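Local coordinates for 182aa long hypothetical protein (PDB 2GAN), which is of unknown function but belongs to the GNAT family, and so probably transfers an acetyl group from acetyl-CoA to an unidentified acceptor, at residues Glu65-Tyr70 with Ala83-Arg88; Gly107-Phe112 with Thr126-Ala131. One frame throughout, in Å; residues are numbered along the deposited sequence.

Contact 1 of 2, residues Glu65-Tyr70 with Ala83-Arg88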
loop_
_atom_site.group_PDB
_atom_site.type_symbol
_atom_site.label_atom_id
_atom_site.label_comp_id
_atom_site.label_asym_id
_atom_site.label_seq_id
_atom_site.Cartn_x
_atom_site.Cartn_y
_atom_site.Cartn_z
ATOM N N GLU A 65 16.799 14.806 15.026
ATOM C CA GLU A 65 16.682 14.486 13.611
ATOM C C GLU A 65 16.133 15.565 12.678
ATOM O O GLU A 65 16.802 15.952 11.727
ATOM C CB GLU A 65 15.888 13.183 13.450
ATOM C CG GLU A 65 15.712 12.714 12.010
ATOM C CD GLU A 65 15.450 11.220 11.918
ATOM O OE1 GLU A 65 14.768 10.782 10.967
ATOM O OE2 GLU A 65 15.947 10.477 12.795
ATOM N N PHE A 66 14.932 16.059 12.941
ATOM C CA PHE A 66 14.326 17.077 12.073
ATOM C C PHE A 66 15.047 18.432 12.089
ATOM O O PHE A 66 15.298 19.003 13.153
ATOM C CB PHE A 66 12.854 17.272 12.459
ATOM C CG PHE A 66 12.005 16.035 12.287
ATOM C CD1 PHE A 66 10.731 15.972 12.846
ATOM C CD2 PHE A 66 12.472 14.937 11.561
ATOM C CE1 PHE A 66 9.934 14.837 12.693
ATOM C CE2 PHE A 66 11.681 13.794 11.398
ATOM C CZ PHE A 66 10.411 13.747 11.964
ATOM N N ASP A 67 15.390 18.946 10.911
ATOM C CA ASP A 67 16.058 20.247 10.822
ATOM C C ASP A 67 14.998 21.335 10.616
ATOM O O ASP A 67 15.185 22.489 11.014
ATOM C CB ASP A 67 17.078 20.255 9.676
ATOM C CG ASP A 67 18.286 19.362 9.960
ATOM O OD1 ASP A 67 18.865 19.461 11.068
ATOM O OD2 ASP A 67 18.662 18.566 9.076
ATOM N N GLU A 68 13.885 20.945 9.990
ATOM C CA GLU A 68 12.753 21.831 9.751
ATOM C C GLU A 68 11.480 20.997 9.722
ATOM O O GLU A 68 11.421 19.964 9.051
ATOM C CB GLU A 68 12.910 22.575 8.425
ATOM C CG GLU A 68 14.118 23.477 8.383
ATOM C CD GLU A 68 14.180 24.338 7.130
ATOM O OE1 GLU A 68 15.149 25.110 7.005
ATOM O OE2 GLU A 68 13.278 24.252 6.273
ATOM N N LEU A 69 10.475 21.432 10.477
ATOM C CA LEU A 69 9.192 20.740 10.533
ATOM C C LEU A 69 8.098 21.668 10.021
ATOM O O LEU A 69 7.943 22.788 10.498
ATOM C CB LEU A 69 8.856 20.322 11.969
ATOM C CG LEU A 69 7.421 19.795 12.160
ATOM C CD1 LEU A 69 7.233 18.543 11.306
ATOM C CD2 LEU A 69 7.151 19.483 13.626
ATOM N N TYR A 70 7.334 21.191 9.052
ATOM C CA TYR A 70 6.260 21.981 8.492
ATOM C C TYR A 70 4.946 21.266 8.724
ATOM O O TYR A 70 4.896 20.039 8.775
ATOM C CB TYR A 70 6.509 22.209 6.999
ATOM C CG TYR A 70 7.683 23.120 6.730
ATOM C CD1 TYR A 70 7.550 24.505 6.814
ATOM C CD2 TYR A 70 8.936 22.599 6.406
ATOM C CE1 TYR A 70 8.637 25.353 6.579
ATOM C CE2 TYR A 70 10.025 23.437 6.169
ATOM C CZ TYR A 70 9.870 24.814 6.258
ATOM O OH TYR A 70 10.953 25.637 6.018
ATOM N N ALA A 83 8.582 16.896 7.237
ATOM C CA ALA A 83 9.865 17.259 7.815
ATOM C C ALA A 83 11.023 17.183 6.836
ATOM O O ALA A 83 11.036 16.346 5.933
ATOM C CB ALA A 83 10.157 16.342 9.009
ATOM N N LEU A 84 12.008 18.053 7.034
ATOM C CA LEU A 84 13.197 18.071 6.187
ATOM C C LEU A 84 14.450 17.812 7.002
ATOM O O LEU A 84 14.608 18.350 8.103
ATOM C CB LEU A 84 13.343 19.426 5.522
ATOM C CG LEU A 84 12.090 19.834 4.759
ATOM C CD1 LEU A 84 12.312 21.217 4.157
ATOM C CD2 LEU A 84 11.779 18.794 3.690
ATOM N N VAL A 85 15.338 16.988 6.457
ATOM C CA VAL A 85 16.602 16.691 7.106
ATOM C C VAL A 85 17.683 16.966 6.080
ATOM O O VAL A 85 17.700 16.353 5.013
ATOM C CB VAL A 85 16.706 15.214 7.577
ATOM C CG1 VAL A 85 18.092 14.948 8.138
ATOM C CG2 VAL A 85 15.661 14.940 8.661
ATOM N N TYR A 86 18.572 17.904 6.395
ATOM C CA TYR A 86 19.643 18.268 5.468
ATOM C C TYR A 86 20.946 18.751 6.131
ATOM O O TYR A 86 21.944 18.944 5.443
ATOM C CB TYR A 86 19.118 19.333 4.497
ATOM C CG TYR A 86 18.656 20.595 5.184
ATOM C CD1 TYR A 86 19.566 21.600 5.527
ATOM C CD2 TYR A 86 17.316 20.766 5.538
ATOM C CE1 TYR A 86 19.150 22.744 6.211
ATOM C CE2 TYR A 86 16.889 21.905 6.220
ATOM C CZ TYR A 86 17.809 22.886 6.554
ATOM O OH TYR A 86 17.390 24.007 7.224
ATOM N N LYS A 87 20.948 18.932 7.452
ATOM C CA LYS A 87 22.155 19.389 8.150
ATOM C C LYS A 87 23.105 18.248 8.499
ATOM O O LYS A 87 22.888 17.518 9.468
ATOM C CB LYS A 87 21.813 20.123 9.443
ATOM C CG LYS A 87 21.001 21.381 9.268
ATOM C CD LYS A 87 20.799 22.072 10.607
ATOM C CE LYS A 87 19.691 23.110 10.528
ATOM N NZ LYS A 87 19.913 24.111 9.457
ATOM N N ARG A 88 24.168 18.124 7.710
ATOM C CA ARG A 88 25.184 17.094 7.893
ATOM C C ARG A 88 24.594 15.689 8.012
ATOM O O ARG A 88 24.654 15.062 9.071
ATOM C CB ARG A 88 26.047 17.417 9.121
ATOM C CG ARG A 88 27.475 17.899 8.785
ATOM C CD ARG A 88 27.562 19.397 8.476
ATOM N NE ARG A 88 26.708 19.807 7.364
ATOM C CZ ARG A 88 26.855 19.388 6.114
ATOM N NH1 ARG A 88 27.834 18.544 5.807
ATOM N NH2 ARG A 88 26.014 19.801 5.173
#

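Contact 2 of 2, residues Gly107-Phe112 with Thr126-Ala131. With SO4 (sulfate ion), chain D.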
loop_
_atom_site.group_PDB
_atom_site.type_symbol
_atom_site.label_atom_id
_atom_site.label_comp_id
_atom_site.label_asym_id
_atom_site.label_seq_id
_atom_site.Cartn_x
_atom_site.Cartn_y
_atom_site.Cartn_z
ATOM N N GLY A 107 19.130 15.865 0.411
ATOM C CA GLY A 107 18.072 16.441 1.220
ATOM C C GLY A 107 17.034 15.363 1.487
ATOM O O GLY A 107 16.546 14.720 0.556
ATOM N N LEU A 108 16.692 15.168 2.757
ATOM C CA LEU A 108 15.728 14.145 3.154
ATOM C C LEU A 108 14.345 14.678 3.517
ATOM O O LEU A 108 14.216 15.651 4.255
ATOM C CB LEU A 108 16.275 13.362 4.352
ATOM C CG LEU A 108 17.261 12.212 4.168
ATOM C CD1 LEU A 108 18.111 12.401 2.945
ATOM C CD2 LEU A 108 18.107 12.088 5.419
ATOM N N ILE A 109 13.314 14.029 2.985
ATOM C CA ILE A 109 11.938 14.383 3.290
ATOM C C ILE A 109 11.361 13.185 4.023
ATOM O O ILE A 109 11.580 12.047 3.619
ATOM C CB ILE A 109 11.110 14.629 2.009
ATOM C CG1 ILE A 109 11.483 15.997 1.415
ATOM C CG2 ILE A 109 9.608 14.532 2.324
ATOM C CD1 ILE A 109 10.843 16.300 0.070
ATOM N N GLU A 110 10.646 13.435 5.111
ATOM C CA GLU A 110 10.040 12.359 5.881
ATOM C C GLU A 110 8.937 12.931 6.756
ATOM O O GLU A 110 8.623 14.126 6.671
ATOM C CB GLU A 110 11.106 11.637 6.730
ATOM C CG GLU A 110 11.903 12.505 7.697
ATOM C CD GLU A 110 13.167 11.804 8.237
ATOM O OE1 GLU A 110 13.689 12.239 9.282
ATOM O OE2 GLU A 110 13.651 10.831 7.619
ATOM N N PHE A 111 8.320 12.080 7.572
ATOM C CA PHE A 111 7.257 12.539 8.461
ATOM C C PHE A 111 6.187 13.258 7.637
ATOM O O PHE A 111 5.656 14.290 8.052
ATOM C CB PHE A 111 7.860 13.489 9.497
ATOM C CG PHE A 111 7.066 13.601 10.758
ATOM C CD1 PHE A 111 6.473 14.803 11.114
ATOM C CD2 PHE A 111 6.978 12.524 11.633
ATOM C CE1 PHE A 111 5.809 14.939 12.331
ATOM C CE2 PHE A 111 6.319 12.644 12.849
ATOM C CZ PHE A 111 5.736 13.850 13.203
ATOM N N PHE A 112 5.894 12.698 6.463
ATOM C CA PHE A 112 4.914 13.247 5.527
ATOM C C PHE A 112 3.591 12.520 5.686
ATOM O O PHE A 112 3.463 11.376 5.276
ATOM C CB PHE A 112 5.401 13.047 4.088
ATOM C CG PHE A 112 4.428 13.511 3.029
ATOM C CD1 PHE A 112 4.359 12.849 1.802
ATOM C CD2 PHE A 112 3.615 14.617 3.231
ATOM C CE1 PHE A 112 3.497 13.281 0.789
ATOM C CE2 PHE A 112 2.745 15.061 2.222
ATOM C CZ PHE A 112 2.689 14.387 1.001
ATOM N N THR A 126 0.301 20.114 -1.545
ATOM C CA THR A 126 0.792 21.410 -1.082
ATOM C C THR A 126 2.007 21.239 -0.189
ATOM O O THR A 126 3.002 21.963 -0.319
ATOM C CB THR A 126 -0.304 22.160 -0.287
ATOM O OG1 THR A 126 -1.356 22.545 -1.176
ATOM C CG2 THR A 126 0.265 23.398 0.400
ATOM N N LEU A 127 1.917 20.293 0.739
ATOM C CA LEU A 127 3.030 20.042 1.632
ATOM C C LEU A 127 4.242 19.570 0.834
ATOM O O LEU A 127 5.293 20.210 0.868
ATOM C CB LEU A 127 2.639 19.004 2.692
ATOM C CG LEU A 127 1.753 19.541 3.826
ATOM C CD1 LEU A 127 1.359 18.412 4.762
ATOM C CD2 LEU A 127 2.520 20.616 4.595
ATOM N N LEU A 128 4.088 18.478 0.088
ATOM C CA LEU A 128 5.191 17.921 -0.697
ATOM C C LEU A 128 5.839 18.975 -1.601
ATOM O O LEU A 128 7.063 19.135 -1.596
ATOM C CB LEU A 128 4.705 16.729 -1.529
ATOM C CG LEU A 128 5.764 15.837 -2.191
ATOM C CD1 LEU A 128 6.772 15.338 -1.152
ATOM C CD2 LEU A 128 5.075 14.661 -2.865
ATOM N N GLU A 129 5.021 19.696 -2.366
ATOM C CA GLU A 129 5.532 20.742 -3.246
ATOM C C GLU A 129 6.350 21.747 -2.442
ATOM O O GLU A 129 7.442 22.144 -2.844
ATOM C CB GLU A 129 4.378 21.468 -3.947
ATOM C CG GLU A 129 4.810 22.738 -4.679
ATOM C CD GLU A 129 3.646 23.483 -5.319
ATOM O OE1 GLU A 129 2.677 23.824 -4.594
ATOM O OE2 GLU A 129 3.711 23.730 -6.548
ATOM N N PHE A 130 5.817 22.170 -1.305
ATOM C CA PHE A 130 6.538 23.124 -0.470
ATOM C C PHE A 130 7.888 22.542 -0.038
ATOM O O PHE A 130 8.909 23.211 -0.124
ATOM C CB PHE A 130 5.706 23.481 0.762
ATOM C CG PHE A 130 6.330 24.527 1.637
ATOM C CD1 PHE A 130 7.268 24.177 2.598
ATOM C CD2 PHE A 130 5.986 25.867 1.495
ATOM C CE1 PHE A 130 7.849 25.146 3.414
ATOM C CE2 PHE A 130 6.563 26.844 2.306
ATOM C CZ PHE A 130 7.499 26.478 3.267
ATOM N N ALA A 131 7.878 21.284 0.401
ATOM C CA ALA A 131 9.079 20.600 0.864
ATOM C C ALA A 131 10.129 20.437 -0.224
ATOM O O ALA A 131 11.317 20.655 0.009
ATOM C CB ALA A 131 8.713 19.236 1.440
HETATM S S SO4 D . 8.828 8.467 8.333
HETATM O O1 SO4 D . 7.377 8.534 8.071
HETATM O O2 SO4 D . 9.559 8.168 7.081
HETATM O O3 SO4 D . 9.077 7.397 9.317
HETATM O O4 SO4 D . 9.294 9.758 8.861
#

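Contact 1 of 2, residues Glu65-Tyr70 with Ala83-Arg88
Ala-83 puts its CB almost squarely over the centre of the Phe-66 ring, 3.6 Å from the ring centroid and 6° off the normal, a CH-pi contact that leaves the methyl almost equally far from all six ring carbons. Leu-84 follows as the hydrogen-bonded partner of Glu-68 across the antiparallel hairpin of strands 68-74 and 78-85. Its N donates to Glu-68 O at 2.8 Å, while its own O accepts from both Asp-67 N (3.0 Å) and Glu-68 N (3.3 Å), which makes a classic beta bulge. Val-85 lays CG2 against Glu-65 O and the edge of the Phe-66 ring. At Tyr-86 the side chain turns back over the first segment: CG sits between the backbone N and the carbonyl carbon (chi1 60°), and one ring face receives Asp-67 CB. The hydroxyl donates to Glu-68 OE1 at 2.5 Å, reaching it from above the carboxylate plane. Asp-67 OD2 grips two successive amides, taking Tyr-86 N on its anti lone pair at 2.8 Å and Lys-87 N, also at 2.8 Å, from above its plane. The methylenes of Lys-87 pass across Asp-67 OD1, which is salt-bridged to Lys-92. Glu-68, with Tyr-86 OH on OE1, Tyr-70 OH on OE2 and a salt bridge to Arg-134, is thus a buried carboxylate whose partners would probably stabilise its negative charge.

Contact 2 of 2, residues Gly107-Phe112 with Thr126-Ala131
Ile-109 and Ala-131 meet where helix 123-137 packs on strand 106-114, the first two elements of the beta-alpha-beta unit that forms the core of the GNAT fold. The short segments run nearly antiparallel, their axes 10.3 Å apart, and no hydrogen bond spans them. Packing is closest at two places. Toward one end, Ile-109 reaches out with CD1, held anti along its chain (chi2 174°), to touch Ala-131 CB at 3.9 Å. Toward the other, the Phe-112 ring, its CG anti to the backbone N (chi1 177°), comes obliquely against two successive helix residues: CE2 lies 4.0 Å from Leu-127 CB, and CZ lies 4.0 Å from Leu-128 CB. Between these places the fit is looser, with Ile-109 CD1 and Leu-128 CD1 4.4 Å apart. The loose side is the part of the helix turned from the strand: Thr-126 points away from it and is partly exposed, and Glu-129 is exposed. Near Phe-112 the dimer closes in, as Tyr-153 OH of the second subunit hydrogen-bonds Phe-112 O and Lys-160 of that subunit packs on Leu-128. Phe-111 breaks the extended backbone with a positive phi (54°), consistent with the bulge seen in this strand in GNAT relatives, where a main-chain amide commonly binds the acetyl carbonyl. Here a sulfate, probably from the crystallisation liquor, accepts from that backbone: its O4 lies 2.8 Å from Phe-111 N.

In the fold
Both contacts are buried and share one sheet, in which strands 78-85 and 106-114 are neighbours; Val-85 O and Leu-108 N probably form one of the hydrogen bonds that join them. Contact 1 lies within the sheet and continues past its strands into a loop, so backbone bonds and carboxylates dominate, and its Lys-87 edge reaches solvent. Contact 2 packs a helix on the sheet, and what passes between its segments is wholly apolar, with the second subunit beside it. Helix 123-137 serves both: Phe-130 meets Tyr-70 edge to face, while Leu-84 packs on Ala-131. On the other face, the Phe-66 and Phe-111 rings meet near the sulfate, against helix 47-65.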